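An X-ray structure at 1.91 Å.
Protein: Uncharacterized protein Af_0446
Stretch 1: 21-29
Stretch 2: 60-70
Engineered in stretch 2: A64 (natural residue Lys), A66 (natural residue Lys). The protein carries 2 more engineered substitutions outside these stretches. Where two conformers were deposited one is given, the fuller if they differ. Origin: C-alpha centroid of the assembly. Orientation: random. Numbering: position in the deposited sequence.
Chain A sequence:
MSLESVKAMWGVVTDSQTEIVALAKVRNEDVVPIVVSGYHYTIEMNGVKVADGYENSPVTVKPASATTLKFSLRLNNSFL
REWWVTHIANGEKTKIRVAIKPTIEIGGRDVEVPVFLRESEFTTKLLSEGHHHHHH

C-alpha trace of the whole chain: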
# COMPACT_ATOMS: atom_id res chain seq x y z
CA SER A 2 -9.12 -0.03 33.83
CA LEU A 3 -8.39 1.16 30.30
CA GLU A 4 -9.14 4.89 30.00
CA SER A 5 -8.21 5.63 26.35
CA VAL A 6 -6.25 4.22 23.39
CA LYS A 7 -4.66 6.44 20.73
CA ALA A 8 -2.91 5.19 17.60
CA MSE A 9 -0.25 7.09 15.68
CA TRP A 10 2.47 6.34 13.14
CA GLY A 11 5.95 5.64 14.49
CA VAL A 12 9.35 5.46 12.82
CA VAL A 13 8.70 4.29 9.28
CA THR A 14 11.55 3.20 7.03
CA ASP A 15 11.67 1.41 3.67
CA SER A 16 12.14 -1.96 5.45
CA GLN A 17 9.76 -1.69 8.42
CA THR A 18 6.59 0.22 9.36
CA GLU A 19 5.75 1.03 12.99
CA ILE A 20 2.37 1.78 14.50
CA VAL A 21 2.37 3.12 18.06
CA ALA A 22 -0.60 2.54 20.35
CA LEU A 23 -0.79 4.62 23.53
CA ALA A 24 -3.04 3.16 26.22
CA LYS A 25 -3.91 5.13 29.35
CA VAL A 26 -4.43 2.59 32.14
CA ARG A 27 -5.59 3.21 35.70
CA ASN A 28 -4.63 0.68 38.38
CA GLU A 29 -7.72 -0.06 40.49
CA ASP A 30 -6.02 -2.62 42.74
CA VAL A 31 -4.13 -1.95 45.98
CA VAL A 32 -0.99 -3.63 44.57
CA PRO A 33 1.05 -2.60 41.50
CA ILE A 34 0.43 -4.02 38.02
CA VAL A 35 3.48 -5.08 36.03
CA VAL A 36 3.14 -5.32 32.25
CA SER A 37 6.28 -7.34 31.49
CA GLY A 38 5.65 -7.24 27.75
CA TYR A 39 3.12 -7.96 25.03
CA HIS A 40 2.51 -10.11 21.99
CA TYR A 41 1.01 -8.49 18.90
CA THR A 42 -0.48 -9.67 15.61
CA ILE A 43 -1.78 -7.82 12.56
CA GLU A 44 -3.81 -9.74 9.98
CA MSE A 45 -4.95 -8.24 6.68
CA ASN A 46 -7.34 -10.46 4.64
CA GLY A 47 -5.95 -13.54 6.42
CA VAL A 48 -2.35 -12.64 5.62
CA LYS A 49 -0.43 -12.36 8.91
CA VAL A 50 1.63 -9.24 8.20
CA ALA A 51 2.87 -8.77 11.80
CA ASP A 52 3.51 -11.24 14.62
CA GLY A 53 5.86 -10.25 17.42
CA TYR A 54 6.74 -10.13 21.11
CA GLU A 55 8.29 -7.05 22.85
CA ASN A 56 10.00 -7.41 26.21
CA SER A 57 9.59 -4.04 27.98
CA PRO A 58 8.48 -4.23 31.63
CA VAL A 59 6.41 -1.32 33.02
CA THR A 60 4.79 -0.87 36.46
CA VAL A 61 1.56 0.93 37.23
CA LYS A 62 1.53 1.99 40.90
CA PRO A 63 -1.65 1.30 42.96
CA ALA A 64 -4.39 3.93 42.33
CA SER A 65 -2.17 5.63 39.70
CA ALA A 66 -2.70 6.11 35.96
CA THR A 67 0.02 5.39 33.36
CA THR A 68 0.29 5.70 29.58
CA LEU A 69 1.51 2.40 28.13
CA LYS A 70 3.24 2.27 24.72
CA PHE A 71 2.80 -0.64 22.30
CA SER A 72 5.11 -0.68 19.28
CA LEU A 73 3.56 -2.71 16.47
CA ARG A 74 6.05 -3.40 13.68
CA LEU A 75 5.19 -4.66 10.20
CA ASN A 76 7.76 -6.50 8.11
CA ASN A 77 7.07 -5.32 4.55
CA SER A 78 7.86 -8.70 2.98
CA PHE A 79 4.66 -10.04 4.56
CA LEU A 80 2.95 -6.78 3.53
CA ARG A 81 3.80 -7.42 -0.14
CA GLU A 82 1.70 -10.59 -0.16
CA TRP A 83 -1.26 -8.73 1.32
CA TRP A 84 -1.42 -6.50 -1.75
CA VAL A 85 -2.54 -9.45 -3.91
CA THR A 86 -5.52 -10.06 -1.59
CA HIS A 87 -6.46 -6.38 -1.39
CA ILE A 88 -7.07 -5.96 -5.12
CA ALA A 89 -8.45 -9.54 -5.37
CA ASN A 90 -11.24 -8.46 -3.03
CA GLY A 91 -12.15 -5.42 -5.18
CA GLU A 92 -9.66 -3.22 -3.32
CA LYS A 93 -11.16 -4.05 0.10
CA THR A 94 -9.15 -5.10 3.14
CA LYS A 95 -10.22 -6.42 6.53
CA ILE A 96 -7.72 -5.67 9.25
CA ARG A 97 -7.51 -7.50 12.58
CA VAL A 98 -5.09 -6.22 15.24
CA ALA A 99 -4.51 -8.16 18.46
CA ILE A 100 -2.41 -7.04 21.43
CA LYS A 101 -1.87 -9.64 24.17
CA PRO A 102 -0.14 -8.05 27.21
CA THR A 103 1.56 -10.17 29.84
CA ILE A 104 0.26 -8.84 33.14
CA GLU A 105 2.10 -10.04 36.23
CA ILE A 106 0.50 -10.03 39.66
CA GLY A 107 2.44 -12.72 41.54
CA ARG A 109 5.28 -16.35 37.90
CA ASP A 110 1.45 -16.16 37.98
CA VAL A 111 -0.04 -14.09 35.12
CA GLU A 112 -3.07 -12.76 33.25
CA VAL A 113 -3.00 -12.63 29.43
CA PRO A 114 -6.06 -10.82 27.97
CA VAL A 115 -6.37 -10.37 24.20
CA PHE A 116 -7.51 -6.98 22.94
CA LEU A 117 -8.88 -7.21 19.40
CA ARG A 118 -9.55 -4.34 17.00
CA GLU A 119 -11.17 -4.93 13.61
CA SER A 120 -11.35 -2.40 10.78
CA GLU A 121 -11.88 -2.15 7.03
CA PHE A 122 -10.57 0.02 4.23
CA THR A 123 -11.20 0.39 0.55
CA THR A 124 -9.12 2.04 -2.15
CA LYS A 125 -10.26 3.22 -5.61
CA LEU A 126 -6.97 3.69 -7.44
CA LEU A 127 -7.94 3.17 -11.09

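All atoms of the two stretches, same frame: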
# COMPACT_ATOMS: atom_id res chain seq x y z
N VAL A 21 2.25 2.96 16.62
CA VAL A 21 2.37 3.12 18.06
C VAL A 21 0.99 3.31 18.66
O VAL A 21 0.27 4.24 18.30
CB VAL A 21 3.28 4.32 18.44
CG1 VAL A 21 3.49 4.38 19.95
CG2 VAL A 21 4.62 4.25 17.74
N ALA A 22 0.63 2.41 19.57
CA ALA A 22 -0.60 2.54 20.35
C ALA A 22 -0.24 3.07 21.73
O ALA A 22 0.71 2.60 22.34
CB ALA A 22 -1.30 1.19 20.45
N LEU A 23 -0.98 4.07 22.19
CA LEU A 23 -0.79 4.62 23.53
C LEU A 23 -2.03 4.41 24.38
O LEU A 23 -3.06 5.05 24.16
CB LEU A 23 -0.45 6.12 23.48
CG LEU A 23 0.84 6.58 22.79
CD1 LEU A 23 1.03 8.07 23.04
CD2 LEU A 23 2.06 5.80 23.25
N ALA A 24 -1.92 3.50 25.35
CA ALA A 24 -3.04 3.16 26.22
C ALA A 24 -2.89 3.75 27.61
O ALA A 24 -1.92 3.46 28.32
CB ALA A 24 -3.19 1.64 26.31
N LYS A 25 -3.85 4.59 28.00
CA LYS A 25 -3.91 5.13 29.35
C LYS A 25 -4.61 4.12 30.26
O LYS A 25 -5.80 3.87 30.10
CB LYS A 25 -4.64 6.48 29.36
CG LYS A 25 -4.65 7.23 30.70
CD LYS A 25 -3.31 7.90 31.02
CE LYS A 25 -3.45 8.89 32.17
NZ LYS A 25 -2.14 9.45 32.62
N VAL A 26 -3.87 3.55 31.20
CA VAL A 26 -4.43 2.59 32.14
C VAL A 26 -4.43 3.14 33.56
O VAL A 26 -3.48 3.79 33.98
CB VAL A 26 -3.72 1.21 32.10
CG1 VAL A 26 -3.92 0.54 30.75
CG2 VAL A 26 -2.25 1.33 32.42
N ARG A 27 -5.51 2.88 34.29
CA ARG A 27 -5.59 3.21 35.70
C ARG A 27 -5.59 1.91 36.51
O ARG A 27 -6.37 1.00 36.24
CB ARG A 27 -6.84 4.05 35.98
CG ARG A 27 -7.02 4.43 37.44
CD ARG A 27 -7.81 5.71 37.59
NE ARG A 27 -6.98 6.89 37.36
CZ ARG A 27 -6.39 7.59 38.32
NH1 ARG A 27 -6.52 7.24 39.60
NH2 ARG A 27 -5.65 8.64 38.01
N ASN A 28 -4.69 1.83 37.49
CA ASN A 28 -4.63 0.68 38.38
C ASN A 28 -5.66 0.81 39.51
O ASN A 28 -5.55 1.69 40.36
CB ASN A 28 -3.22 0.54 38.95
CG ASN A 28 -3.01 -0.76 39.71
OD1 ASN A 28 -3.92 -1.58 39.83
ND2 ASN A 28 -1.80 -0.96 40.21
N GLU A 29 -6.64 -0.10 39.51
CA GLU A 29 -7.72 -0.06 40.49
C GLU A 29 -7.55 -1.14 41.57
O GLU A 29 -8.50 -1.47 42.30
CB GLU A 29 -9.07 -0.16 39.79
CG GLU A 29 -9.27 0.91 38.73
CD GLU A 29 -10.68 1.00 38.20
OE1 GLU A 29 -11.57 0.30 38.73
OE2 GLU A 29 -10.91 1.77 37.25
N THR A 60 5.72 -0.83 35.32
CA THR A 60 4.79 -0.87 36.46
C THR A 60 3.76 0.24 36.44
O THR A 60 4.05 1.36 36.02
CB THR A 60 5.47 -0.78 37.84
OG1 THR A 60 6.51 0.21 37.81
CG2 THR A 60 6.02 -2.10 38.26
N VAL A 61 2.55 -0.07 36.90
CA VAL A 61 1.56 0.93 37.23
C VAL A 61 1.36 0.85 38.75
O VAL A 61 0.99 -0.20 39.26
CB VAL A 61 0.22 0.72 36.49
CG1 VAL A 61 -0.67 1.95 36.62
CG2 VAL A 61 0.46 0.41 35.01
N LYS A 62 1.64 1.95 39.45
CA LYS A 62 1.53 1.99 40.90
C LYS A 62 0.06 1.93 41.31
O LYS A 62 -0.81 2.35 40.54
CB LYS A 62 2.21 3.25 41.47
CG LYS A 62 3.73 3.13 41.61
CD LYS A 62 4.27 3.89 42.83
CE LYS A 62 4.49 5.38 42.58
NZ LYS A 62 5.75 5.67 41.83
N PRO A 63 -0.25 1.37 42.52
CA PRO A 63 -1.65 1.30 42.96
C PRO A 63 -2.34 2.65 42.95
O PRO A 63 -1.73 3.63 43.38
CB PRO A 63 -1.56 0.81 44.40
CG PRO A 63 -0.23 0.22 44.56
CD PRO A 63 0.66 0.75 43.50
N ALA A 64 -3.58 2.70 42.45
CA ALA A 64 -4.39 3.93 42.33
C ALA A 64 -3.87 5.01 41.35
O ALA A 64 -4.47 6.08 41.22
CB ALA A 64 -4.71 4.55 43.72
N SER A 65 -2.77 4.71 40.66
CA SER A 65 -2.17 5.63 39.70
C SER A 65 -2.59 5.29 38.28
O SER A 65 -3.03 4.18 38.01
CB SER A 65 -0.64 5.60 39.79
OG SER A 65 -0.16 6.56 40.70
N ALA A 66 -2.46 6.28 37.39
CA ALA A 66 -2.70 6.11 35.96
C ALA A 66 -1.40 6.28 35.18
O ALA A 66 -0.58 7.13 35.50
CB ALA A 66 -3.76 7.08 35.47
N THR A 67 -1.22 5.45 34.15
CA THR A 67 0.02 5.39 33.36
C THR A 67 -0.31 5.22 31.88
O THR A 67 -1.18 4.43 31.53
CB THR A 67 0.89 4.19 33.84
OG1 THR A 67 1.26 4.39 35.21
CG2 THR A 67 2.17 4.05 33.02
N THR A 68 0.38 5.95 31.02
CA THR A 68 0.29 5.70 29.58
C THR A 68 1.26 4.58 29.21
O THR A 68 2.46 4.69 29.45
CB THR A 68 0.53 6.98 28.76
OG1 THR A 68 -0.48 7.94 29.09
CG2 THR A 68 0.45 6.69 27.25
N LEU A 69 0.72 3.51 28.65
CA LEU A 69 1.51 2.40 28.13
C LEU A 69 1.69 2.53 26.62
O LEU A 69 0.76 2.91 25.92
CB LEU A 69 0.84 1.06 28.42
CG LEU A 69 0.35 0.67 29.82
CD1 LEU A 69 -0.14 -0.76 29.78
CD2 LEU A 69 1.43 0.84 30.87
N LYS A 70 2.89 2.18 26.14
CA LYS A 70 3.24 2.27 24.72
C LYS A 70 3.44 0.88 24.12
O LYS A 70 4.25 0.08 24.62
CB LYS A 70 4.50 3.14 24.54
CG LYS A 70 5.18 3.05 23.17
CD LYS A 70 6.57 3.67 23.21
CE LYS A 70 7.56 2.94 22.29
NZ LYS A 70 7.40 3.27 20.84

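What joins the backbones of the two stretches? Strands 21-27 and 66-70 run antiparallel, and A24 and V26 each pair twice across the gap. A24 N donates to L69 O at 2.8 Å, and L69 N returns the bond to A24 O at 2.7 Å. V26 N to T67 O and T67 N to V26 O are both 2.8 Å. Between these pairs, T68 CA lies 3.4 Å from A24 O, and beyond them A66 CA lies 3.1 Å from V26 O, both CA-H...O contacts.

Why does N28 have the most surface covered by the other stretch? It sits just past the strand, against the type II turn from K62 to S65. Its backbone extends the ladder: N28 N donates to S65 O at 2.9 Å, while A64 N reaches N28 O in a weak bond of 3.0 Å. Its CA-to-CB bond points toward the other stretch, and N28 ND2 donates to V61 O at 3.0 Å. An asparagine amide suits this buried site because it can satisfy a backbone carbonyl there, while N28 CB packs 3.7 Å from V61 CG1.

What does V26 bury? Its side chain shares a face of the sheet with A24, T67 and L69. V26 CG2 lies 3.7 Å from L69 CG and 3.9 Å from V61 CG2, so one methyl touches both apolar neighbours. The branched valine suits an extended strand, and the small, buried A24 lies on the same face.

How is A66, an engineered alanine, covered? It shares the other face with L23, K25, R27, T68 and K70, where the long side chains of K25 and R27 reach over A66. K25 CE comes within 3.8 Å of A66 CB, and R27 NH2 within 3.5 Å of that same A66 CB. The R27 guanidinium lays one face over A66 N, although R27 as a whole is exposed.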